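Local coordinates for protein N-alpha-acetyltransferase 35, NatC auxiliary subunit (Saccharomyces cerevisiae, PDB 6YGA) that serves as an auxiliary subunit of the heterotrimeric NatC N-terminal acetyltransferase, which acetylates the N-terminal methionine of the L-A virus Gag protein, at residues B[119-123]-B[135-139]; B[153-157]-B[190-196]; B[200-204]-B[224-228]; B[229-233]-B[246-250]. The contacts are given in a common frame with arbitrary orientation. Numbering follows the deposited sequence.

Interaction 1. Residues B[119-123]-B[135-139]; sequences YTESL and SSWCT
In the N-terminal helical part of the subunit, an irregular loop folds back against the helix that precedes it and inserts a tryptophan between that helix and the next. Residues 119-123 are regular α-helix, with Leu123 N bonded to Tyr119 O at 2.9 Å. Residues 135-139 have no regular structure, and the backbones come nearest at Leu123 and Ser136, whose CA atoms are 5.3 Å apart. Trp137 has an extended backbone (phi/psi -133/144°) and a p rotamer with chi2 87°, which lays the indole beside the helix. Tyr119, chi1 m, turns the edge of its ring to the indole face in a T-shaped stack: the centroids of the Tyr119 ring and the six-membered Trp137 ring are 4.8 Å apart, the planes at 67°, and Tyr119 CD1 lies 3.5 Å from Trp137 CZ2. At the indole edge, Ser122 OG approaches Trp137 CE3 to 3.9 Å. Trp137 NE1 also bonds to Tyr144 O of helix 142-167, tying both helices to one side chain. Ser136, chi1 -43°, has Ser126 OG as its main polar partner; a second, weak approach sets Ser136 OG 3.2 Å from Ser122 O.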
loop_
_atom_site.group_PDB
_atom_site.type_symbol
_atom_site.label_atom_id
_atom_site.label_comp_id
_atom_site.label_asym_id
_atom_site.label_seq_id
_atom_site.Cartn_x
_atom_site.Cartn_y
_atom_site.Cartn_z
ATOM N N TYR B 119 -17.758 0.028 -25.667
ATOM C CA TYR B 119 -17.214 -0.862 -26.685
ATOM C C TYR B 119 -16.476 -2.035 -26.055
ATOM O O TYR B 119 -16.597 -3.173 -26.523
ATOM C CB TYR B 119 -16.294 -0.087 -27.626
ATOM C CG TYR B 119 -17.019 0.924 -28.484
ATOM C CD1 TYR B 119 -17.630 0.545 -29.673
ATOM C CD2 TYR B 119 -17.097 2.257 -28.104
ATOM C CE1 TYR B 119 -18.296 1.465 -30.460
ATOM C CE2 TYR B 119 -17.761 3.185 -28.885
ATOM C CZ TYR B 119 -18.358 2.782 -30.062
ATOM O OH TYR B 119 -19.022 3.697 -30.845
ATOM N N THR B 120 -15.707 -1.779 -24.991
ATOM C CA THR B 120 -15.017 -2.866 -24.305
ATOM C C THR B 120 -16.011 -3.810 -23.642
ATOM O O THR B 120 -15.799 -5.027 -23.621
ATOM C CB THR B 120 -14.036 -2.307 -23.271
ATOM O OG1 THR B 120 -14.761 -1.633 -22.236
ATOM C CG2 THR B 120 -13.070 -1.327 -23.917
ATOM N N GLU B 121 -17.099 -3.264 -23.094
ATOM C CA GLU B 121 -18.159 -4.109 -22.557
ATOM C C GLU B 121 -18.779 -4.962 -23.654
ATOM O O GLU B 121 -19.067 -6.146 -23.443
ATOM C CB GLU B 121 -19.224 -3.243 -21.877
ATOM C CG GLU B 121 -20.144 -3.974 -20.894
ATOM C CD GLU B 121 -21.324 -4.659 -21.559
ATOM O OE1 GLU B 121 -21.544 -4.442 -22.770
ATOM O OE2 GLU B 121 -22.035 -5.415 -20.863
ATOM N N SER B 122 -18.987 -4.378 -24.837
ATOM C CA SER B 122 -19.621 -5.110 -25.929
ATOM C C SER B 122 -18.732 -6.248 -26.416
ATOM O O SER B 122 -19.202 -7.374 -26.625
ATOM C CB SER B 122 -19.958 -4.150 -27.072
ATOM O OG SER B 122 -20.689 -4.802 -28.097
ATOM N N LEU B 123 -17.436 -5.977 -26.594
ATOM C CA LEU B 123 -16.516 -7.015 -27.057
ATOM C C LEU B 123 -16.370 -8.129 -26.026
ATOM O O LEU B 123 -16.419 -9.315 -26.371
ATOM C CB LEU B 123 -15.153 -6.403 -27.390
ATOM C CG LEU B 123 -13.996 -7.373 -27.653
ATOM C CD1 LEU B 123 -14.338 -8.369 -28.752
ATOM C CD2 LEU B 123 -12.723 -6.614 -28.004
ATOM N N SER B 135 -14.913 -7.704 -33.973
ATOM C CA SER B 135 -15.766 -6.777 -33.239
ATOM C C SER B 135 -17.170 -7.348 -33.047
ATOM O O SER B 135 -17.627 -8.180 -33.834
ATOM C CB SER B 135 -15.840 -5.430 -33.960
ATOM O OG SER B 135 -16.491 -5.551 -35.213
ATOM N N SER B 136 -17.847 -6.895 -31.993
ATOM C CA SER B 136 -19.179 -7.369 -31.643
ATOM C C SER B 136 -20.282 -6.448 -32.146
ATOM O O SER B 136 -21.455 -6.676 -31.835
ATOM C CB SER B 136 -19.295 -7.530 -30.126
ATOM O OG SER B 136 -18.135 -8.144 -29.594
ATOM N N TRP B 137 -19.932 -5.416 -32.913
ATOM C CA TRP B 137 -20.888 -4.440 -33.415
ATOM C C TRP B 137 -20.653 -4.203 -34.901
ATOM O O TRP B 137 -19.509 -4.204 -35.367
ATOM C CB TRP B 137 -20.777 -3.116 -32.644
ATOM C CG TRP B 137 -19.418 -2.479 -32.736
ATOM C CD1 TRP B 137 -18.974 -1.635 -33.713
ATOM C CD2 TRP B 137 -18.326 -2.640 -31.820
ATOM N NE1 TRP B 137 -17.675 -1.261 -33.462
ATOM C CE2 TRP B 137 -17.255 -1.864 -32.306
ATOM C CE3 TRP B 137 -18.152 -3.363 -30.636
ATOM C CZ2 TRP B 137 -16.029 -1.791 -31.650
ATOM C CZ3 TRP B 137 -16.935 -3.289 -29.989
ATOM C CH2 TRP B 137 -15.890 -2.509 -30.495
ATOM N N CYS B 138 -21.744 -4.000 -35.640
ATOM C CA CYS B 138 -21.706 -3.735 -37.076
ATOM C C CYS B 138 -22.347 -2.378 -37.331
ATOM O O CYS B 138 -23.574 -2.241 -37.252
ATOM C CB CYS B 138 -22.425 -4.831 -37.864
ATOM S SG CYS B 138 -21.623 -6.450 -37.823
ATOM N N THR B 139 -21.519 -1.377 -37.634
ATOM C CA THR B 139 -22.004 -0.041 -37.952
ATOM C C THR B 139 -22.038 0.244 -39.445
ATOM O O THR B 139 -22.716 1.188 -39.862
ATOM C CB THR B 139 -21.135 1.026 -37.271
ATOM O OG1 THR B 139 -19.954 1.257 -38.052
ATOM C CG2 THR B 139 -20.734 0.571 -35.875
#

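Interaction 2. Residues B[153-157]-B[190-196]; sequences LGVCY and LPGQDVV
The N-terminal turn of helix 193-209, with the residues leading into it, seats on the middle of helix 142-167: helix-on-helix packing in the mainly helical N-terminal part of the subunit. Residues 153-157 are α-helical (Tyr157 N to Leu153 O, 2.9 Å); residues 190-192 are extended, and a helix starts at Gln193. The CA atoms of Gly154 and Val196 lie 6.2 Å apart, those of Tyr157 and Leu190 7.6 Å. Tyr157, chi1 t, lays its ring against residues 190-196. Leu190, chi1 t with chi2 at 146°, brings CD2 to 3.6 Å from Tyr157 CD1 and CD1 to 4.0 Å from Cys156 O. Pro191 CG meets Leu153 CD1 at 4.0 Å, while Pro191 O lies by the edge of the Tyr157 ring, 3.5 Å from CE1. Gly192 is the N-cap, its O accepting from Val196 N at 3.3 Å. Gln193 CB touches Tyr157 OH at 3.2 Å; the polar ends turn elsewhere, the hydroxyl to Glu234 and Gln193 NE2 to Asp235. Val196, chi1 t, closes the contact: CG1 is 3.9 Å from Gly154 CA, and CG2 is 3.7 Å from Tyr157 CD1. Leu123 of helix 118-129 packs on Leu153 and Cys156, and Val231 of helix 215-231 on Tyr157 and Val196.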
loop_
_atom_site.group_PDB
_atom_site.type_symbol
_atom_site.label_atom_id
_atom_site.label_comp_id
_atom_site.label_asym_id
_atom_site.label_seq_id
_atom_site.Cartn_x
_atom_site.Cartn_y
_atom_site.Cartn_z
ATOM N N LEU B 153 -9.837 -4.471 -28.978
ATOM C CA LEU B 153 -9.249 -5.794 -28.803
ATOM C C LEU B 153 -7.855 -5.703 -28.197
ATOM O O LEU B 153 -7.464 -6.556 -27.390
ATOM C CB LEU B 153 -9.208 -6.528 -30.141
ATOM C CG LEU B 153 -8.755 -7.986 -30.094
ATOM C CD1 LEU B 153 -9.676 -8.801 -29.199
ATOM C CD2 LEU B 153 -8.705 -8.572 -31.497
ATOM N N GLY B 154 -7.088 -4.678 -28.573
ATOM C CA GLY B 154 -5.755 -4.527 -28.014
ATOM C C GLY B 154 -5.781 -4.226 -26.529
ATOM O O GLY B 154 -5.035 -4.821 -25.746
ATOM N N VAL B 155 -6.649 -3.298 -26.120
ATOM C CA VAL B 155 -6.774 -2.971 -24.703
ATOM C C VAL B 155 -7.335 -4.157 -23.926
ATOM O O VAL B 155 -6.892 -4.445 -22.807
ATOM C CB VAL B 155 -7.633 -1.705 -24.525
ATOM C CG1 VAL B 155 -7.857 -1.409 -23.052
ATOM C CG2 VAL B 155 -6.968 -0.520 -25.207
ATOM N N CYS B 156 -8.307 -4.871 -24.500
ATOM C CA CYS B 156 -8.837 -6.052 -23.825
ATOM C C CYS B 156 -7.766 -7.125 -23.683
ATOM O O CYS B 156 -7.735 -7.853 -22.682
ATOM C CB CYS B 156 -10.051 -6.603 -24.573
ATOM S SG CYS B 156 -11.569 -5.636 -24.393
ATOM N N TYR B 157 -6.876 -7.237 -24.672
ATOM C CA TYR B 157 -5.744 -8.149 -24.539
ATOM C C TYR B 157 -4.810 -7.692 -23.426
ATOM O O TYR B 157 -4.219 -8.518 -22.722
ATOM C CB TYR B 157 -4.987 -8.257 -25.865
ATOM C CG TYR B 157 -3.941 -9.351 -25.871
ATOM C CD1 TYR B 157 -4.268 -10.647 -26.252
ATOM C CD2 TYR B 157 -2.631 -9.092 -25.489
ATOM C CE1 TYR B 157 -3.320 -11.653 -26.254
ATOM C CE2 TYR B 157 -1.676 -10.091 -25.488
ATOM C CZ TYR B 157 -2.027 -11.368 -25.872
ATOM O OH TYR B 157 -1.079 -12.365 -25.870
ATOM N N LEU B 190 -10.654 -15.371 -26.032
ATOM C CA LEU B 190 -9.910 -14.192 -26.456
ATOM C C LEU B 190 -8.705 -14.621 -27.288
ATOM O O LEU B 190 -7.963 -15.521 -26.874
ATOM C CB LEU B 190 -9.468 -13.374 -25.245
ATOM C CG LEU B 190 -9.113 -11.907 -25.504
ATOM C CD1 LEU B 190 -9.491 -11.038 -24.314
ATOM C CD2 LEU B 190 -7.639 -11.749 -25.828
ATOM N N PRO B 191 -8.478 -14.015 -28.450
ATOM C CA PRO B 191 -7.440 -14.512 -29.360
ATOM C C PRO B 191 -6.040 -14.300 -28.803
ATOM O O PRO B 191 -5.812 -13.552 -27.849
ATOM C CB PRO B 191 -7.663 -13.691 -30.633
ATOM C CG PRO B 191 -8.313 -12.440 -30.158
ATOM C CD PRO B 191 -9.189 -12.853 -29.008
ATOM N N GLY B 192 -5.086 -14.986 -29.433
ATOM C CA GLY B 192 -3.697 -14.903 -29.039
ATOM C C GLY B 192 -3.038 -13.617 -29.495
ATOM O O GLY B 192 -3.631 -12.777 -30.171
ATOM N N GLN B 193 -1.766 -13.473 -29.113
ATOM C CA GLN B 193 -1.048 -12.231 -29.383
ATOM C C GLN B 193 -0.900 -11.984 -30.880
ATOM O O GLN B 193 -1.021 -10.842 -31.340
ATOM C CB GLN B 193 0.324 -12.262 -28.712
ATOM C CG GLN B 193 1.062 -10.935 -28.751
ATOM C CD GLN B 193 2.539 -11.081 -28.446
ATOM O OE1 GLN B 193 3.213 -11.959 -28.986
ATOM N NE2 GLN B 193 3.050 -10.220 -27.576
ATOM N N ASP B 194 -0.640 -13.039 -31.656
ATOM C CA ASP B 194 -0.426 -12.864 -33.089
ATOM C C ASP B 194 -1.661 -12.283 -33.767
ATOM O O ASP B 194 -1.549 -11.404 -34.629
ATOM C CB ASP B 194 -0.041 -14.199 -33.727
ATOM C CG ASP B 194 1.214 -14.795 -33.120
ATOM O OD1 ASP B 194 2.127 -14.024 -32.756
ATOM O OD2 ASP B 194 1.288 -16.036 -33.006
ATOM N N VAL B 195 -2.849 -12.754 -33.380
ATOM C CA VAL B 195 -4.083 -12.251 -33.980
ATOM C C VAL B 195 -4.288 -10.782 -33.633
ATOM O O VAL B 195 -4.680 -9.976 -34.486
ATOM C CB VAL B 195 -5.278 -13.113 -33.533
ATOM C CG1 VAL B 195 -6.577 -12.576 -34.119
ATOM C CG2 VAL B 195 -5.065 -14.565 -33.940
ATOM N N VAL B 196 -4.009 -10.409 -32.382
ATOM C CA VAL B 196 -4.219 -9.030 -31.948
ATOM C C VAL B 196 -3.271 -8.082 -32.675
ATOM O O VAL B 196 -3.677 -7.009 -33.134
ATOM C CB VAL B 196 -4.066 -8.931 -30.418
ATOM C CG1 VAL B 196 -4.225 -7.492 -29.955
ATOM C CG2 VAL B 196 -5.081 -9.832 -29.728
#

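Interaction 3. Residues B[200-204]-B[224-228]; sequences LTESL and LKIII
Two consecutive helices run nearly antiparallel here, joined by a short turn. The axes of segments 200-204 and 224-228 approach to 9.9 Å with a signed crossing angle of -164°, and the nearest CA atoms are those of Leu200 and Leu224, 6.6 Å apart. Both segments are regular α-helix, with Leu204 N bonded to Leu200 O at 3.0 Å and Ile228 N to Leu224 O at 3.1 Å. The contact is apolar, with no hydrogen bond across it. Leu224 bends its chi1 to -138°, between wells, with chi2 p, and so drives CD2 against the opposing backbone: it is 3.4 Å from Leu200 O, 3.5 Å from Ser203 C and 3.3 Å from Leu204 N. Leu204 also has chi1 between wells, at -109°, with chi2 t; its CG lies 3.6 Å from Leu224 CD2, and its CD1 3.7 Å from Lys225 CG. That lysine is m and then t throughout, so its fully extended chain lends methylenes to the margin. Leu200, chi1 m and chi2 t, meets Ile227 CG2 with CD2 at 3.8 Å and Ile228 CG1 with CB at 3.5 Å; both isoleucines are m,t. Ser203 OG is bonded to Ser150 of helix 142-167, which also packs on Leu200 and Leu224. Such a leucine- and isoleucine-lined seam between sequential antiparallel helices is that of an α-α hairpin, here within an all-helical bundle.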
loop_
_atom_site.group_PDB
_atom_site.type_symbol
_atom_site.label_atom_id
_atom_site.label_comp_id
_atom_site.label_asym_id
_atom_site.label_seq_id
_atom_site.Cartn_x
_atom_site.Cartn_y
_atom_site.Cartn_z
ATOM N N LEU B 200 -4.334 -5.135 -35.342
ATOM C CA LEU B 200 -3.928 -3.742 -35.195
ATOM C C LEU B 200 -3.107 -3.274 -36.392
ATOM O O LEU B 200 -3.209 -2.113 -36.806
ATOM C CB LEU B 200 -3.138 -3.567 -33.899
ATOM C CG LEU B 200 -3.907 -3.817 -32.601
ATOM C CD1 LEU B 200 -2.965 -4.191 -31.466
ATOM C CD2 LEU B 200 -4.724 -2.590 -32.234
ATOM N N THR B 201 -2.287 -4.161 -36.959
ATOM C CA THR B 201 -1.527 -3.804 -38.152
ATOM C C THR B 201 -2.448 -3.591 -39.348
ATOM O O THR B 201 -2.258 -2.647 -40.123
ATOM C CB THR B 201 -0.483 -4.882 -38.453
ATOM O OG1 THR B 201 0.564 -4.821 -37.478
ATOM C CG2 THR B 201 0.118 -4.691 -39.841
ATOM N N GLU B 202 -3.460 -4.448 -39.505
ATOM C CA GLU B 202 -4.400 -4.294 -40.613
ATOM C C GLU B 202 -5.154 -2.973 -40.521
ATOM O O GLU B 202 -5.395 -2.315 -41.540
ATOM C CB GLU B 202 -5.377 -5.468 -40.644
ATOM C CG GLU B 202 -4.747 -6.793 -41.043
ATOM C CD GLU B 202 -5.727 -7.948 -40.984
ATOM O OE1 GLU B 202 -6.929 -7.700 -40.751
ATOM O OE2 GLU B 202 -5.294 -9.106 -41.166
ATOM N N SER B 203 -5.541 -2.566 -39.308
ATOM C CA SER B 203 -6.164 -1.258 -39.148
ATOM C C SER B 203 -5.179 -0.136 -39.445
ATOM O O SER B 203 -5.585 0.932 -39.917
ATOM C CB SER B 203 -6.733 -1.105 -37.738
ATOM O OG SER B 203 -7.865 -1.936 -37.553
ATOM N N LEU B 204 -3.887 -0.356 -39.186
ATOM C CA LEU B 204 -2.889 0.650 -39.536
ATOM C C LEU B 204 -2.814 0.841 -41.043
ATOM O O LEU B 204 -2.723 1.974 -41.527
ATOM C CB LEU B 204 -1.519 0.265 -38.973
ATOM C CG LEU B 204 -0.989 1.103 -37.806
ATOM C CD1 LEU B 204 0.467 0.765 -37.524
ATOM C CD2 LEU B 204 -1.160 2.593 -38.079
ATOM N N LEU B 224 -2.804 3.754 -32.472
ATOM C CA LEU B 224 -2.755 2.358 -32.892
ATOM C C LEU B 224 -1.392 1.736 -32.601
ATOM O O LEU B 224 -1.311 0.598 -32.126
ATOM C CB LEU B 224 -3.088 2.251 -34.380
ATOM C CG LEU B 224 -4.004 1.100 -34.797
ATOM C CD1 LEU B 224 -5.333 1.218 -34.103
ATOM C CD2 LEU B 224 -4.214 1.105 -36.289
ATOM N N LYS B 225 -0.310 2.468 -32.875
ATOM C CA LYS B 225 1.022 1.926 -32.624
ATOM C C LYS B 225 1.300 1.815 -31.130
ATOM O O LYS B 225 2.005 0.898 -30.693
ATOM C CB LYS B 225 2.085 2.789 -33.299
ATOM C CG LYS B 225 2.029 2.807 -34.816
ATOM C CD LYS B 225 3.175 3.630 -35.384
ATOM C CE LYS B 225 3.225 3.547 -36.902
ATOM N NZ LYS B 225 4.369 4.316 -37.469
ATOM N N ILE B 226 0.765 2.746 -30.335
ATOM C CA ILE B 226 0.902 2.659 -28.882
ATOM C C ILE B 226 0.254 1.380 -28.369
ATOM O O ILE B 226 0.833 0.649 -27.556
ATOM C CB ILE B 226 0.303 3.907 -28.205
ATOM C CG1 ILE B 226 1.227 5.116 -28.366
ATOM C CG2 ILE B 226 0.037 3.651 -26.729
ATOM C CD1 ILE B 226 0.707 6.370 -27.689
ATOM N N ILE B 227 -0.955 1.081 -28.854
ATOM C CA ILE B 227 -1.654 -0.127 -28.428
ATOM C C ILE B 227 -0.847 -1.370 -28.788
ATOM O O ILE B 227 -0.764 -2.321 -28.003
ATOM C CB ILE B 227 -3.070 -0.163 -29.032
ATOM C CG1 ILE B 227 -3.889 1.029 -28.524
ATOM C CG2 ILE B 227 -3.775 -1.469 -28.694
ATOM C CD1 ILE B 227 -5.316 1.067 -29.030
ATOM N N ILE B 228 -0.224 -1.372 -29.971
ATOM C CA ILE B 228 0.632 -2.489 -30.370
ATOM C C ILE B 228 1.770 -2.673 -29.372
ATOM O O ILE B 228 2.111 -3.801 -28.995
ATOM C CB ILE B 228 1.160 -2.272 -31.800
ATOM C CG1 ILE B 228 0.024 -2.426 -32.813
ATOM C CG2 ILE B 228 2.305 -3.230 -32.108
ATOM C CD1 ILE B 228 0.452 -2.260 -34.253
#

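Interaction 4. Residues B[229-233]-B[246-250]; sequences CLVHL and HLDEL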
loop_
_atom_site.group_PDB
_atom_site.type_symbol
_atom_site.label_atom_id
_atom_site.label_comp_id
_atom_site.label_asym_id
_atom_site.label_seq_id
_atom_site.Cartn_x
_atom_site.Cartn_y
_atom_site.Cartn_z
ATOM N N CYS B 229 2.367 -1.569 -28.919
ATOM C CA CYS B 229 3.453 -1.661 -27.948
ATOM C C CYS B 229 2.965 -2.225 -26.619
ATOM O O CYS B 229 3.670 -3.011 -25.977
ATOM C CB CYS B 229 4.090 -0.289 -27.745
ATOM S SG CYS B 229 4.871 0.394 -29.224
ATOM N N LEU B 230 1.763 -1.834 -26.185
ATOM C CA LEU B 230 1.239 -2.347 -24.922
ATOM C C LEU B 230 0.957 -3.841 -25.013
ATOM O O LEU B 230 1.124 -4.571 -24.029
ATOM C CB LEU B 230 -0.026 -1.584 -24.522
ATOM C CG LEU B 230 0.124 -0.085 -24.243
ATOM C CD1 LEU B 230 -1.237 0.599 -24.165
ATOM C CD2 LEU B 230 0.912 0.142 -22.965
ATOM N N VAL B 231 0.521 -4.311 -26.186
ATOM C CA VAL B 231 0.289 -5.737 -26.380
ATOM C C VAL B 231 1.601 -6.510 -26.323
ATOM O O VAL B 231 1.630 -7.678 -25.916
ATOM C CB VAL B 231 -0.456 -5.965 -27.710
ATOM C CG1 VAL B 231 -0.617 -7.449 -27.988
ATOM C CG2 VAL B 231 -1.812 -5.278 -27.673
ATOM N N HIS B 232 2.706 -5.872 -26.698
ATOM C CA HIS B 232 4.009 -6.521 -26.697
ATOM C C HIS B 232 4.651 -6.589 -25.319
ATOM O O HIS B 232 5.769 -7.102 -25.207
ATOM C CB HIS B 232 4.955 -5.799 -27.654
ATOM C CG HIS B 232 4.868 -6.283 -29.067
ATOM N ND1 HIS B 232 5.460 -7.453 -29.488
ATOM C CD2 HIS B 232 4.265 -5.750 -30.156
ATOM C CE1 HIS B 232 5.223 -7.624 -30.777
ATOM N NE2 HIS B 232 4.501 -6.605 -31.207
ATOM N N LEU B 233 3.990 -6.086 -24.274
ATOM C CA LEU B 233 4.614 -6.089 -22.955
ATOM C C LEU B 233 4.731 -7.496 -22.389
ATOM O O LEU B 233 5.580 -7.745 -21.526
ATOM C CB LEU B 233 3.834 -5.199 -21.986
ATOM C CG LEU B 233 4.047 -3.691 -22.137
ATOM C CD1 LEU B 233 3.169 -2.920 -21.159
ATOM C CD2 LEU B 233 5.512 -3.343 -21.940
ATOM N N HIS B 246 10.053 -2.000 -28.875
ATOM C CA HIS B 246 8.671 -1.590 -28.642
ATOM C C HIS B 246 8.563 -0.597 -27.492
ATOM O O HIS B 246 7.715 0.302 -27.526
ATOM C CB HIS B 246 7.801 -2.818 -28.374
ATOM C CG HIS B 246 7.558 -3.663 -29.588
ATOM N ND1 HIS B 246 8.231 -4.843 -29.825
ATOM C CD2 HIS B 246 6.716 -3.492 -30.634
ATOM C CE1 HIS B 246 7.812 -5.364 -30.965
ATOM N NE2 HIS B 246 6.893 -4.564 -31.475
ATOM N N LEU B 247 9.410 -0.734 -26.470
ATOM C CA LEU B 247 9.391 0.234 -25.379
ATOM C C LEU B 247 9.858 1.603 -25.853
ATOM O O LEU B 247 9.328 2.630 -25.414
ATOM C CB LEU B 247 10.257 -0.256 -24.221
ATOM C CG LEU B 247 9.700 -1.480 -23.496
ATOM C CD1 LEU B 247 10.737 -2.077 -22.559
ATOM C CD2 LEU B 247 8.436 -1.108 -22.738
ATOM N N ASP B 248 10.855 1.639 -26.742
ATOM C CA ASP B 248 11.296 2.918 -27.295
ATOM C C ASP B 248 10.234 3.512 -28.214
ATOM O O ASP B 248 10.005 4.726 -28.198
ATOM C CB ASP B 248 12.622 2.752 -28.043
ATOM C CG ASP B 248 13.804 2.484 -27.115
ATOM O OD1 ASP B 248 13.782 2.939 -25.951
ATOM O OD2 ASP B 248 14.768 1.826 -27.561
ATOM N N GLU B 249 9.573 2.673 -29.019
ATOM C CA GLU B 249 8.489 3.164 -29.867
ATOM C C GLU B 249 7.349 3.725 -29.029
ATOM O O GLU B 249 6.723 4.723 -29.405
ATOM C CB GLU B 249 7.975 2.047 -30.775
ATOM C CG GLU B 249 9.005 1.486 -31.731
ATOM C CD GLU B 249 8.474 0.310 -32.521
ATOM O OE1 GLU B 249 7.247 0.253 -32.749
ATOM O OE2 GLU B 249 9.281 -0.562 -32.903
ATOM N N LEU B 250 7.062 3.091 -27.889
ATOM C CA LEU B 250 6.011 3.590 -27.010
ATOM C C LEU B 250 6.340 4.987 -26.502
ATOM O O LEU B 250 5.449 5.836 -26.376
ATOM C CB LEU B 250 5.805 2.623 -25.846
ATOM C CG LEU B 250 4.805 3.038 -24.765
ATOM C CD1 LEU B 250 3.430 3.278 -25.366
ATOM C CD2 LEU B 250 4.739 1.985 -23.669
#
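Residues 229-231 are helical; Leu233 N bonds to Leu230 O at 3.3 Å and His232 N, weakly, to Cys229 O at 3.1 Å. Residues 246-250 keep a regular α-helix, with Leu250 N 2.9 Å from His246 O. The two backbones are nearest at Cys229 and His246, whose CA atoms are 5.3 Å apart, a close approach consistent with the small side chain of Cys229. In its m rotamer Cys229 points into the opposite turn, SG lying 3.3 Å from His246 O, 3.7 Å from Leu250 N and 3.8 Å from Glu249 CB. This is the packing of the C-terminal end of helix 215-231 on the N-terminal part of helix 245-260, the next long helix of the chain, with only the short helix 235-238 between them in the chain. The two imidazoles stack face to face, the His232 and His246 ring centroids 3.5 Å apart and the planes at 17°. Their NE2 atoms, though 3.2 Å apart, are poorly angled for a hydrogen bond. His232 CB adds a CH-pi contact 4.0 Å from the His246 ring centroid, and His232 ND1 is bonded to Asp235. Two leucine pairs extend the apolar side of the contact: Leu233 CD2 meets Leu247 CD2 at 3.8 Å, and Leu230 CD2 lies 4.3 Å from Leu250 CD2, while Leu247 also packs on helix 298-311.

The four contacts follow one another along the chain and form a continuous patch of helix packing. Interactions 1 and 2 have centres 14 Å apart and meet where Leu123 CD2 lies 3.7 Å from Leu153 CA. Interaction 2 is 11 Å, centre to centre, from interaction 3, with which it shares helix 193-209; Gly154 CA is 3.7 Å from Ile227 CG2. Helix 215-231 carries on into interaction 4, where Ile226 CG2 meets Leu250 CD1 at 3.7 Å. Val231 links back to interaction 2, its CG1 being 3.6 Å from Tyr157 CD2. Interactions 1 and 4 lie 25 Å apart between centres. No other subunit of the complex touches any of these segments.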